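Local structure of hypothetical conserved protein TTC0263 (Thermus thermophilus, 2PL2) at residues 30-35 / 39-44; 48-53 / 80-85; 98-103 / 125-130; 140-145 / 159-164. The protein is of unknown function but belongs to the tetratricopeptide repeat family, whose stacked helical hairpins commonly serve as scaffolds for binding other proteins. One frame throughout, in Å; residues are numbered along the deposited sequence.

Interaction 1. Residues 30-35 / 39-44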
loop_
_atom_site.group_PDB
_atom_site.type_symbol
_atom_site.label_atom_id
_atom_site.label_comp_id
_atom_site.label_asym_id
_atom_site.label_seq_id
_atom_site.Cartn_x
_atom_site.Cartn_y
_atom_site.Cartn_z
ATOM N N ARG A 30 9.269 19.294 -6.624
ATOM C CA ARG A 30 10.138 20.467 -6.606
ATOM C C ARG A 30 11.362 20.204 -7.488
ATOM O O ARG A 30 11.971 21.130 -8.017
ATOM C CB ARG A 30 10.594 20.768 -5.178
ATOM C CG ARG A 30 9.525 21.394 -4.294
ATOM C CD ARG A 30 9.948 21.402 -2.826
ATOM N NE ARG A 30 11.299 21.935 -2.658
ATOM C CZ ARG A 30 11.971 21.932 -1.508
ATOM N NH1 ARG A 30 11.415 21.424 -0.410
ATOM N NH2 ARG A 30 13.204 22.426 -1.462
ATOM N N ALA A 31 11.711 18.930 -7.630
ATOM C CA ALA A 31 12.852 18.510 -8.430
ATOM C C ALA A 31 12.530 18.741 -9.890
ATOM O O ALA A 31 13.400 19.092 -10.686
ATOM C CB ALA A 31 13.148 17.028 -8.185
ATOM N N LEU A 32 11.267 18.530 -10.231
ATOM C CA LEU A 32 10.800 18.722 -11.589
ATOM C C LEU A 32 10.602 20.198 -11.932
ATOM O O LEU A 32 10.913 20.623 -13.039
ATOM C CB LEU A 32 9.504 17.963 -11.770
ATOM C CG LEU A 32 9.723 16.461 -11.689
ATOM C CD1 LEU A 32 8.388 15.778 -11.515
ATOM C CD2 LEU A 32 10.448 15.977 -12.947
ATOM N N LYS A 33 10.096 20.986 -10.987
ATOM C CA LYS A 33 9.894 22.401 -11.256
ATOM C C LYS A 33 11.224 23.079 -11.541
ATOM O O LYS A 33 11.251 24.205 -12.030
ATOM C CB LYS A 33 9.195 23.095 -10.084
ATOM C CG LYS A 33 8.823 24.546 -10.378
ATOM C CD LYS A 33 8.004 25.193 -9.259
ATOM C CE LYS A 33 6.567 24.647 -9.178
ATOM N NZ LYS A 33 5.675 25.123 -10.280
ATOM N N GLU A 34 12.327 22.398 -11.241
ATOM C CA GLU A 34 13.647 22.963 -11.488
ATOM C C GLU A 34 14.248 22.401 -12.767
ATOM O O GLU A 34 15.022 23.072 -13.443
ATOM C CB GLU A 34 14.600 22.674 -10.324
ATOM C CG GLU A 34 14.281 23.389 -9.006
ATOM C CD GLU A 34 14.204 24.912 -9.127
ATOM O OE1 GLU A 34 15.115 25.541 -9.713
ATOM O OE2 GLU A 34 13.227 25.482 -8.608
ATOM N N ASN A 35 13.878 21.168 -13.087
ATOM C CA ASN A 35 14.369 20.469 -14.271
ATOM C C ASN A 35 13.202 19.590 -14.731
ATOM O O ASN A 35 13.217 18.375 -14.551
ATOM C CB ASN A 35 15.565 19.600 -13.886
ATOM C CG ASN A 35 16.277 19.002 -15.085
ATOM O OD1 ASN A 35 15.652 18.569 -16.054
ATOM N ND2 ASN A 35 17.599 18.955 -15.011
ATOM N N PRO A 39 14.648 12.615 -16.436
ATOM C CA PRO A 39 14.041 11.289 -16.278
ATOM C C PRO A 39 14.192 10.690 -14.874
ATOM O O PRO A 39 13.303 9.980 -14.400
ATOM C CB PRO A 39 14.754 10.462 -17.354
ATOM C CG PRO A 39 16.102 11.066 -17.387
ATOM C CD PRO A 39 15.808 12.549 -17.341
ATOM N N GLU A 40 15.320 10.968 -14.219
ATOM C CA GLU A 40 15.558 10.451 -12.881
ATOM C C GLU A 40 14.505 10.952 -11.889
ATOM O O GLU A 40 13.991 10.169 -11.093
ATOM C CB GLU A 40 16.957 10.815 -12.395
ATOM C CG GLU A 40 17.228 10.328 -10.974
ATOM C CD GLU A 40 18.698 10.376 -10.590
ATOM O OE1 GLU A 40 19.380 11.385 -10.893
ATOM O OE2 GLU A 40 19.168 9.397 -9.964
ATOM N N ALA A 41 14.169 12.239 -11.938
ATOM C CA ALA A 41 13.142 12.762 -11.041
ATOM C C ALA A 41 11.789 12.124 -11.382
ATOM O O ALA A 41 11.066 11.695 -10.473
ATOM C CB ALA A 41 13.061 14.284 -11.147
ATOM N N LEU A 42 11.470 12.044 -12.680
ATOM C CA LEU A 42 10.212 11.452 -13.166
ATOM C C LEU A 42 10.115 9.995 -12.763
ATOM O O LEU A 42 9.034 9.471 -12.490
ATOM C CB LEU A 42 10.126 11.514 -14.697
ATOM C CG LEU A 42 9.752 12.783 -15.457
ATOM C CD1 LEU A 42 9.887 12.525 -16.963
ATOM C CD2 LEU A 42 8.324 13.188 -15.118
ATOM N N TYR A 43 11.260 9.328 -12.786
ATOM C CA TYR A 43 11.334 7.926 -12.406
ATOM C C TYR A 43 10.946 7.802 -10.930
ATOM O O TYR A 43 10.038 7.047 -10.582
ATOM C CB TYR A 43 12.759 7.389 -12.606
ATOM C CG TYR A 43 13.055 6.142 -11.789
ATOM C CD1 TYR A 43 12.501 4.909 -12.127
ATOM C CD2 TYR A 43 13.885 6.207 -10.671
ATOM C CE1 TYR A 43 12.773 3.765 -11.374
ATOM C CE2 TYR A 43 14.156 5.081 -9.909
ATOM C CZ TYR A 43 13.603 3.860 -10.264
ATOM O OH TYR A 43 13.885 2.744 -9.501
ATOM N N TRP A 44 11.641 8.549 -10.075
ATOM C CA TRP A 44 11.370 8.503 -8.645
ATOM C C TRP A 44 9.957 8.973 -8.340
ATOM O O TRP A 44 9.271 8.384 -7.502
ATOM C CB TRP A 44 12.389 9.336 -7.881
ATOM C CG TRP A 44 13.680 8.619 -7.706
ATOM C CD1 TRP A 44 14.882 8.931 -8.274
ATOM C CD2 TRP A 44 13.897 7.428 -6.936
ATOM N NE1 TRP A 44 15.834 8.004 -7.907
ATOM C CE2 TRP A 44 15.255 7.074 -7.091
ATOM C CE3 TRP A 44 13.073 6.630 -6.139
ATOM C CZ2 TRP A 44 15.805 5.948 -6.471
ATOM C CZ3 TRP A 44 13.624 5.507 -5.525
ATOM C CH2 TRP A 44 14.974 5.177 -5.696
#
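Ala31 and Ala41 mark the closest approach of the two backbones, their CA atoms 6.3 Å apart, where the C-terminal part of helix 21-32 faces the first turns of helix 39-51, consecutive helices of the tetratricopeptide repeat array joined by a short turn. The CB methyls of the two alanines face each other at 4.0 Å. Leu32 does most of the remaining work. Its torsions, chi1 -67° and chi2 165°, together bring CD2 across to the opposite helix, where that methyl lies 3.6 Å from Ala41 CB. Ala41 CB thus serves both partners, Ala31 and Leu32. The same CD2 also reaches Leu42, 4.1 Å from its CG and equally close to its CD2 and backbone N, so the branch of Leu42 flanks the Leu32 methyl while Ala41 meets it directly. Beyond this pair of segments, Ala31 touches Glu5 and Leu42 leans on Asn61 of helix 55-68. In the connecting turn Asn35 OD1 takes a hydrogen bond from Asp38 N, just ahead of helix 39-51. Apolar carbons account for the side-chain contact across the turn, so the joint depends on close fit and apolar burial, and no directional bond between the segments sets their relative rotation.

Interaction 2. Residues 48-53 / 80-85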
loop_
_atom_site.group_PDB
_atom_site.type_symbol
_atom_site.label_atom_id
_atom_site.label_comp_id
_atom_site.label_asym_id
_atom_site.label_seq_id
_atom_site.Cartn_x
_atom_site.Cartn_y
_atom_site.Cartn_z
ATOM N N THR A 48 7.142 6.777 -6.493
ATOM C CA THR A 48 6.423 7.261 -5.328
ATOM C C THR A 48 4.905 7.265 -5.568
ATOM O O THR A 48 4.130 7.004 -4.648
ATOM C CB THR A 48 6.893 8.663 -4.965
ATOM O OG1 THR A 48 8.327 8.683 -4.927
ATOM C CG2 THR A 48 6.343 9.066 -3.602
ATOM N N GLN A 49 4.489 7.543 -6.801
ATOM C CA GLN A 49 3.072 7.559 -7.147
ATOM C C GLN A 49 2.463 6.164 -7.048
ATOM O O GLN A 49 1.321 6.004 -6.619
ATOM C CB GLN A 49 2.880 8.113 -8.564
ATOM C CG GLN A 49 3.312 9.574 -8.721
ATOM C CD GLN A 49 3.120 10.104 -10.124
ATOM O OE1 GLN A 49 3.555 9.483 -11.093
ATOM N NE2 GLN A 49 2.479 11.265 -10.244
ATOM N N LEU A 50 3.221 5.149 -7.454
ATOM C CA LEU A 50 2.734 3.773 -7.385
ATOM C C LEU A 50 2.483 3.430 -5.913
ATOM O O LEU A 50 1.465 2.836 -5.572
ATOM C CB LEU A 50 3.765 2.806 -7.984
ATOM C CG LEU A 50 3.956 2.752 -9.507
ATOM C CD1 LEU A 50 5.307 2.134 -9.832
ATOM C CD2 LEU A 50 2.828 1.951 -10.149
ATOM N N LYS A 51 3.420 3.821 -5.049
ATOM C CA LYS A 51 3.314 3.574 -3.614
ATOM C C LYS A 51 2.100 4.292 -3.037
ATOM O O LYS A 51 1.406 3.757 -2.183
ATOM C CB LYS A 51 4.588 4.043 -2.892
ATOM C CG LYS A 51 5.791 3.151 -3.116
ATOM C CD LYS A 51 5.568 1.767 -2.498
ATOM C CE LYS A 51 6.525 0.715 -3.069
ATOM N NZ LYS A 51 7.971 1.066 -2.920
ATOM N N LEU A 52 1.839 5.507 -3.513
ATOM C CA LEU A 52 0.695 6.280 -3.034
ATOM C C LEU A 52 -0.592 5.925 -3.785
ATOM O O LEU A 52 -1.550 6.690 -3.790
ATOM C CB LEU A 52 0.982 7.784 -3.156
ATOM C CG LEU A 52 2.178 8.317 -2.358
ATOM C CD1 LEU A 52 2.297 9.833 -2.522
ATOM C CD2 LEU A 52 2.006 7.944 -0.885
ATOM N N GLY A 53 -0.608 4.763 -4.425
ATOM C CA GLY A 53 -1.791 4.338 -5.159
ATOM C C GLY A 53 -2.199 5.182 -6.361
ATOM O O GLY A 53 -3.301 5.010 -6.885
ATOM N N SER A 80 6.393 -1.103 -15.943
ATOM C CA SER A 80 6.174 -2.507 -15.625
ATOM C C SER A 80 5.328 -2.719 -14.369
ATOM O O SER A 80 4.390 -3.521 -14.368
ATOM C CB SER A 80 7.520 -3.200 -15.444
ATOM O OG SER A 80 7.341 -4.484 -14.890
ATOM N N GLU A 81 5.671 -2.014 -13.295
ATOM C CA GLU A 81 4.938 -2.136 -12.038
ATOM C C GLU A 81 3.541 -1.535 -12.162
ATOM O O GLU A 81 2.591 -2.010 -11.543
ATOM C CB GLU A 81 5.710 -1.441 -10.915
ATOM C CG GLU A 81 6.893 -2.239 -10.405
ATOM C CD GLU A 81 8.101 -1.373 -10.121
ATOM O OE1 GLU A 81 7.906 -0.272 -9.555
ATOM O OE2 GLU A 81 9.243 -1.794 -10.453
ATOM N N ALA A 82 3.425 -0.491 -12.972
ATOM C CA ALA A 82 2.153 0.167 -13.193
ATOM C C ALA A 82 1.138 -0.798 -13.797
ATOM O O ALA A 82 -0.032 -0.790 -13.404
ATOM C CB ALA A 82 2.347 1.374 -14.094
ATOM N N TYR A 83 1.576 -1.635 -14.735
ATOM C CA TYR A 83 0.662 -2.598 -15.351
ATOM C C TYR A 83 0.206 -3.662 -14.357
ATOM O O TYR A 83 -0.927 -4.151 -14.433
ATOM C CB TYR A 83 1.302 -3.280 -16.566
ATOM C CG TYR A 83 1.345 -2.397 -17.788
ATOM C CD1 TYR A 83 0.169 -1.858 -18.324
ATOM C CD2 TYR A 83 2.559 -2.060 -18.384
ATOM C CE1 TYR A 83 0.209 -0.998 -19.411
ATOM C CE2 TYR A 83 2.607 -1.201 -19.471
ATOM C CZ TYR A 83 1.431 -0.674 -19.982
ATOM O OH TYR A 83 1.481 0.193 -21.047
ATOM N N VAL A 84 1.093 -4.034 -13.437
ATOM C CA VAL A 84 0.759 -5.027 -12.419
ATOM C C VAL A 84 -0.307 -4.466 -11.472
ATOM O O VAL A 84 -1.245 -5.163 -11.103
ATOM C CB VAL A 84 2.008 -5.444 -11.591
ATOM C CG1 VAL A 84 1.585 -6.302 -10.414
ATOM C CG2 VAL A 84 2.998 -6.209 -12.476
ATOM N N ALA A 85 -0.158 -3.207 -11.082
ATOM C CA ALA A 85 -1.124 -2.594 -10.189
ATOM C C ALA A 85 -2.483 -2.664 -10.869
ATOM O O ALA A 85 -3.477 -3.052 -10.257
ATOM C CB ALA A 85 -0.738 -1.141 -9.908
#
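A carboxylate oxygen resting against a leucine methyl is the odd feature here: Glu81 OE1 lies 3.6 Å from Leu50 CD1. The glutamate gets there through a bend at its second torsion (chi2 140°), which turns the acid beside the leucine, the two side chains crossing at about a right angle. Glu81 CB touches the same methyl at 3.8 Å, so Leu50 CD1 meets both the aliphatic root and the polar end of one residue. The other branch of Leu50 goes to the helix backbone, its CD2 sitting 3.6 Å from Ala82 CA and 4.0 Å from the small CB methyl of Ala82. The contact thereby links non-consecutive helices of the tetratricopeptide repeat array, 39-51 and 73-88, with helix 55-68 between them in the chain. The first of these stops soon after Leu50 in a Schellman motif, with Gly53 at positive phi as the C-prime residue and Gly53 N bonded to Leu50 O. Glu81 also touches Gln123 of helix 118-130. Lys51 NZ, bonded to Tyr16 OH, stays 6.8 Å from Glu81 OE1, too far for a salt bridge, although the opposite charges may attract weakly. The join consequently rests on dispersion around one leucine, and the carboxylate adds contact without forming a bond to segment 48-53.

Interaction 3. Residues 98-103 / 125-130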
loop_
_atom_site.group_PDB
_atom_site.type_symbol
_atom_site.label_atom_id
_atom_site.label_comp_id
_atom_site.label_asym_id
_atom_site.label_seq_id
_atom_site.Cartn_x
_atom_site.Cartn_y
_atom_site.Cartn_z
ATOM N N GLY A 98 -4.188 -9.102 -19.971
ATOM C CA GLY A 98 -3.617 -8.187 -20.944
ATOM C C GLY A 98 -2.550 -7.312 -20.322
ATOM O O GLY A 98 -1.422 -7.248 -20.816
ATOM N N TYR A 99 -2.913 -6.638 -19.233
ATOM C CA TYR A 99 -1.993 -5.760 -18.514
ATOM C C TYR A 99 -0.697 -6.494 -18.119
ATOM O O TYR A 99 0.399 -5.950 -18.232
ATOM C CB TYR A 99 -2.666 -5.224 -17.248
ATOM C CG TYR A 99 -3.855 -4.304 -17.467
ATOM C CD1 TYR A 99 -3.708 -3.062 -18.086
ATOM C CD2 TYR A 99 -5.124 -4.654 -17.000
ATOM C CE1 TYR A 99 -4.796 -2.196 -18.235
ATOM C CE2 TYR A 99 -6.208 -3.801 -17.142
ATOM C CZ TYR A 99 -6.040 -2.574 -17.761
ATOM O OH TYR A 99 -7.126 -1.748 -17.929
ATOM N N LEU A 100 -0.840 -7.731 -17.654
ATOM C CA LEU A 100 0.288 -8.550 -17.233
ATOM C C LEU A 100 1.133 -8.868 -18.446
ATOM O O LEU A 100 2.365 -8.904 -18.381
ATOM C CB LEU A 100 -0.224 -9.852 -16.605
ATOM C CG LEU A 100 -0.014 -10.160 -15.115
ATOM C CD1 LEU A 100 -0.094 -8.901 -14.269
ATOM C CD2 LEU A 100 -1.072 -11.188 -14.686
ATOM N N GLU A 101 0.447 -9.109 -19.558
ATOM C CA GLU A 101 1.097 -9.420 -20.827
ATOM C C GLU A 101 1.945 -8.219 -21.243
ATOM O O GLU A 101 3.063 -8.385 -21.746
ATOM C CB GLU A 101 0.038 -9.700 -21.889
ATOM C CG GLU A 101 0.457 -10.685 -22.957
ATOM C CD GLU A 101 0.377 -12.118 -22.480
ATOM O OE1 GLU A 101 -0.655 -12.478 -21.858
ATOM O OE2 GLU A 101 1.337 -12.885 -22.739
ATOM N N GLN A 102 1.413 -7.015 -21.015
ATOM C CA GLN A 102 2.126 -5.778 -21.347
ATOM C C GLN A 102 3.347 -5.615 -20.461
ATOM O O GLN A 102 4.392 -5.126 -20.908
ATOM C CB GLN A 102 1.221 -4.548 -21.174
ATOM C CG GLN A 102 0.008 -4.526 -22.087
ATOM C CD GLN A 102 -0.679 -3.167 -22.109
ATOM O OE1 GLN A 102 -0.147 -2.199 -22.658
ATOM N NE2 GLN A 102 -1.858 -3.088 -21.506
ATOM N N ALA A 103 3.197 -6.012 -19.198
ATOM C CA ALA A 103 4.284 -5.929 -18.226
ATOM C C ALA A 103 5.413 -6.863 -18.640
ATOM O O ALA A 103 6.582 -6.515 -18.510
ATOM C CB ALA A 103 3.776 -6.279 -16.820
ATOM N N GLY A 125 9.811 -12.387 -12.785
ATOM C CA GLY A 125 9.347 -13.549 -12.040
ATOM C C GLY A 125 8.027 -13.283 -11.337
ATOM O O GLY A 125 7.128 -14.121 -11.326
ATOM N N LEU A 126 7.908 -12.095 -10.755
ATOM C CA LEU A 126 6.694 -11.698 -10.058
ATOM C C LEU A 126 5.535 -11.633 -11.048
ATOM O O LEU A 126 4.384 -11.888 -10.688
ATOM C CB LEU A 126 6.898 -10.333 -9.400
ATOM C CG LEU A 126 5.851 -9.853 -8.386
ATOM C CD1 LEU A 126 6.324 -8.537 -7.758
ATOM C CD2 LEU A 126 4.499 -9.667 -9.065
ATOM N N VAL A 127 5.844 -11.299 -12.299
ATOM C CA VAL A 127 4.829 -11.205 -13.341
ATOM C C VAL A 127 4.397 -12.585 -13.823
ATOM O O VAL A 127 3.206 -12.829 -14.039
ATOM C CB VAL A 127 5.333 -10.358 -14.538
ATOM C CG1 VAL A 127 4.313 -10.401 -15.682
ATOM C CG2 VAL A 127 5.561 -8.916 -14.092
ATOM N N TYR A 128 5.355 -13.491 -13.998
ATOM C CA TYR A 128 5.019 -14.849 -14.417
ATOM C C TYR A 128 4.148 -15.531 -13.366
ATOM O O TYR A 128 3.258 -16.317 -13.701
ATOM C CB TYR A 128 6.279 -15.679 -14.628
ATOM C CG TYR A 128 6.949 -15.455 -15.955
ATOM C CD1 TYR A 128 6.239 -15.577 -17.152
ATOM C CD2 TYR A 128 8.297 -15.151 -16.021
ATOM C CE1 TYR A 128 6.862 -15.403 -18.381
ATOM C CE2 TYR A 128 8.933 -14.978 -17.243
ATOM C CZ TYR A 128 8.208 -15.104 -18.419
ATOM O OH TYR A 128 8.847 -14.925 -19.612
ATOM N N ALA A 129 4.411 -15.234 -12.094
ATOM C CA ALA A 129 3.630 -15.820 -11.007
ATOM C C ALA A 129 2.176 -15.344 -11.094
ATOM O O ALA A 129 1.249 -16.149 -11.049
ATOM C CB ALA A 129 4.236 -15.435 -9.662
ATOM N N LEU A 130 1.980 -14.035 -11.222
ATOM C CA LEU A 130 0.632 -13.480 -11.331
ATOM C C LEU A 130 -0.073 -14.116 -12.518
ATOM O O LEU A 130 -1.302 -14.201 -12.546
ATOM C CB LEU A 130 0.696 -11.962 -11.503
ATOM C CG LEU A 130 1.320 -11.239 -10.307
ATOM C CD1 LEU A 130 1.526 -9.769 -10.618
ATOM C CD2 LEU A 130 0.417 -11.408 -9.089
#
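Leu100 lays its branched end over the root of Leu130, the two side chains crossing at about a right angle. Its CD2 methyl comes 3.7 Å from Leu130 CB and stands equally close to Leu130 O, so it covers backbone as well as side chain at the end of helix 118-130. The other methyl, CD1, meets Leu130 CD1 at 4.1 Å. One turn back along helix 118-130, Val127 packs against Leu100 and Ala103. A chi1 of 174° turns CG1 of Val127 toward Leu100 O, 3.6 Å away, while its other methyl, CG2, reaches Ala103 CB at 4.2 Å. The small alanine thus accepts a branch of the valine on the next turn of helix 93-113. These are consecutive helices packed antiparallel, as in the helical hairpins from which tetratricopeptide repeat folds are built; the short segments run at 156° to each other, their axes 9.8 Å apart at closest approach. Helix 73-88 packs alongside, since Tyr87 touches both Leu100 and Leu130, and Val84 meets Leu130 as well. Further up helix 93-113, Leu104 and Leu107 continue the apolar surface against Val127, and Leu104 also touches Tyr128, whose ring packs on Ala137 and Ser140 of helix 134-147, the next helix in the chain.

Interaction 4. Residues 140-145 / 159-164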
loop_
_atom_site.group_PDB
_atom_site.type_symbol
_atom_site.label_atom_id
_atom_site.label_comp_id
_atom_site.label_asym_id
_atom_site.label_seq_id
_atom_site.Cartn_x
_atom_site.Cartn_y
_atom_site.Cartn_z
ATOM N N SER A 140 13.167 -17.159 -13.472
ATOM C CA SER A 140 13.457 -15.728 -13.495
ATOM C C SER A 140 13.967 -15.283 -12.138
ATOM O O SER A 140 14.936 -14.527 -12.047
ATOM C CB SER A 140 12.200 -14.935 -13.843
ATOM O OG SER A 140 11.514 -15.532 -14.921
ATOM N N LEU A 141 13.303 -15.744 -11.080
ATOM C CA LEU A 141 13.722 -15.387 -9.731
ATOM C C LEU A 141 15.101 -15.957 -9.428
ATOM O O LEU A 141 15.962 -15.263 -8.884
ATOM C CB LEU A 141 12.695 -15.865 -8.706
ATOM C CG LEU A 141 11.373 -15.096 -8.789
ATOM C CD1 LEU A 141 10.471 -15.474 -7.616
ATOM C CD2 LEU A 141 11.645 -13.598 -8.773
ATOM N N LYS A 142 15.316 -17.218 -9.792
ATOM C CA LYS A 142 16.617 -17.832 -9.573
ATOM C C LYS A 142 17.618 -17.028 -10.372
ATOM O O LYS A 142 18.735 -16.773 -9.920
ATOM C CB LYS A 142 16.609 -19.293 -10.022
ATOM C CG LYS A 142 15.813 -20.161 -9.076
ATOM C CD LYS A 142 16.041 -21.638 -9.272
ATOM C CE LYS A 142 15.310 -22.411 -8.177
ATOM N NZ LYS A 142 15.468 -23.895 -8.272
ATOM N N GLN A 143 17.194 -16.603 -11.557
ATOM C CA GLN A 143 18.048 -15.798 -12.415
ATOM C C GLN A 143 18.370 -14.526 -11.644
ATOM O O GLN A 143 19.531 -14.153 -11.497
ATOM C CB GLN A 143 17.318 -15.459 -13.718
ATOM C CG GLN A 143 18.158 -15.593 -14.971
ATOM C CD GLN A 143 19.453 -14.807 -14.900
ATOM O OE1 GLN A 143 20.332 -15.109 -14.083
ATOM N NE2 GLN A 143 19.588 -13.798 -15.765
ATOM N N ALA A 144 17.327 -13.879 -11.126
ATOM C CA ALA A 144 17.482 -12.648 -10.350
ATOM C C ALA A 144 18.506 -12.851 -9.247
ATOM O O ALA A 144 19.428 -12.061 -9.090
ATOM C CB ALA A 144 16.142 -12.234 -9.740
ATOM N N LEU A 145 18.321 -13.928 -8.492
ATOM C CA LEU A 145 19.189 -14.301 -7.374
ATOM C C LEU A 145 20.631 -14.535 -7.803
ATOM O O LEU A 145 21.559 -14.118 -7.127
ATOM C CB LEU A 145 18.626 -15.560 -6.720
ATOM C CG LEU A 145 18.871 -15.863 -5.247
ATOM C CD1 LEU A 145 18.550 -14.659 -4.372
ATOM C CD2 LEU A 145 17.996 -17.037 -4.878
ATOM N N GLU A 159 7.914 -16.550 -1.364
ATOM C CA GLU A 159 6.539 -16.290 -1.786
ATOM C C GLU A 159 6.108 -17.181 -2.926
ATOM O O GLU A 159 5.011 -17.726 -2.891
ATOM C CB GLU A 159 6.374 -14.825 -2.189
ATOM C CG GLU A 159 6.030 -13.928 -1.025
ATOM C CD GLU A 159 4.701 -14.304 -0.402
ATOM O OE1 GLU A 159 3.676 -14.190 -1.101
ATOM O OE2 GLU A 159 4.683 -14.711 0.778
ATOM N N LEU A 160 6.952 -17.322 -3.946
ATOM C CA LEU A 160 6.605 -18.204 -5.068
ATOM C C LEU A 160 6.508 -19.674 -4.620
ATOM O O LEU A 160 5.824 -20.475 -5.247
ATOM C CB LEU A 160 7.630 -18.084 -6.197
ATOM C CG LEU A 160 7.423 -19.044 -7.379
ATOM C CD1 LEU A 160 6.045 -18.837 -8.010
ATOM C CD2 LEU A 160 8.540 -18.849 -8.393
ATOM N N TYR A 161 7.190 -20.029 -3.530
ATOM C CA TYR A 161 7.133 -21.400 -3.034
ATOM C C TYR A 161 5.849 -21.669 -2.270
ATOM O O TYR A 161 5.343 -22.800 -2.265
ATOM C CB TYR A 161 8.348 -21.713 -2.168
ATOM C CG TYR A 161 9.590 -21.919 -2.988
ATOM C CD1 TYR A 161 9.515 -22.540 -4.227
ATOM C CD2 TYR A 161 10.835 -21.502 -2.534
ATOM C CE1 TYR A 161 10.635 -22.739 -4.997
ATOM C CE2 TYR A 161 11.978 -21.700 -3.303
ATOM C CZ TYR A 161 11.861 -22.320 -4.540
ATOM O OH TYR A 161 12.950 -22.512 -5.342
ATOM N N LEU A 162 5.317 -20.636 -1.626
ATOM C CA LEU A 162 4.060 -20.794 -0.908
ATOM C C LEU A 162 2.948 -20.953 -1.939
ATOM O O LEU A 162 2.007 -21.722 -1.743
ATOM C CB LEU A 162 3.799 -19.591 0.002
ATOM C CG LEU A 162 4.619 -19.633 1.296
ATOM C CD1 LEU A 162 4.313 -18.437 2.163
ATOM C CD2 LEU A 162 4.297 -20.913 2.040
ATOM N N SER A 163 3.083 -20.243 -3.054
ATOM C CA SER A 163 2.106 -20.304 -4.139
ATOM C C SER A 163 2.136 -21.676 -4.815
ATOM O O SER A 163 1.093 -22.214 -5.192
ATOM C CB SER A 163 2.406 -19.231 -5.190
ATOM O OG SER A 163 3.498 -19.618 -6.010
ATOM N N MET A 164 3.340 -22.227 -4.972
ATOM C CA MET A 164 3.521 -23.533 -5.596
ATOM C C MET A 164 3.229 -24.677 -4.627
ATOM O O MET A 164 2.987 -25.811 -5.049
ATOM C CB MET A 164 4.953 -23.684 -6.134
ATOM C CG MET A 164 5.289 -22.790 -7.308
ATOM S SD MET A 164 6.939 -23.071 -7.955
ATOM C CE MET A 164 7.842 -22.020 -6.973
#
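Leu141 and Leu160 join helix 134-147 to helix 151-164, two successive helices of the tetratricopeptide repeat array that run in broadly opposite directions. The backbones stay well apart here, the CA atoms of this pair being 9.0 Å from each other, so side chains have to bridge the gap. The apolar part is a meeting of two leucines at an oblique angle. Leu141 CD1 lies 4.0 Å from Leu160 CD2 and nearly as close to Leu160 CB, touching both the methyl and the root of the Leu160 side chain. Both residues are buried, and Leu141 also packs on Leu122 of helix 118-130, while Leu160 leans on Ala137 and Glu138. On the polar side, exposed Lys142 meets buried Tyr161. Lys142 runs fully extended beyond CG and passes the hydroxyl end of Tyr161 at about a right angle, its CE 3.7 Å from Tyr161 OH. The ammonium group does not bond to that hydroxyl: Lys142 NZ makes a salt bridge with Glu138 OE1, and Tyr161 OH makes a weak hydrogen bond to the same oxygen. Glu138 thereby gathers the ends of both side chains. Next to Leu160 in the chain, Glu159 OE2 forms a salt bridge with Arg20 NH2 of the second subunit. Within helix 151-164, Leu160 O accepts two hydrogen bonds, from Met164 N in the usual helical manner and from Ser163 OG at 2.6 Å, the hydroxyl arriving 38° out of the carbonyl plane on the same face as Met164 N.

In the fold
From the N terminus the four contacts follow in series; none nests within or crosses another. Interaction 1 closes a short turn between helices 21-32 and 39-51. Interaction 2 takes up the far end of helix 39-51 and spans a longer loop, past helix 55-68, to helix 73-88, its centre about 17 Å from that of interaction 1. Interactions 3 and 4 each close a connection between consecutive helices, 93-113 with 118-130 and 134-147 with 151-164. Interaction 3 touches both neighbours, through Tyr83 against Tyr99 and Tyr128 against Ser140, whereas interactions 1 and 4 lie on opposite sides of the chain's centre, about 34 Å apart between centres.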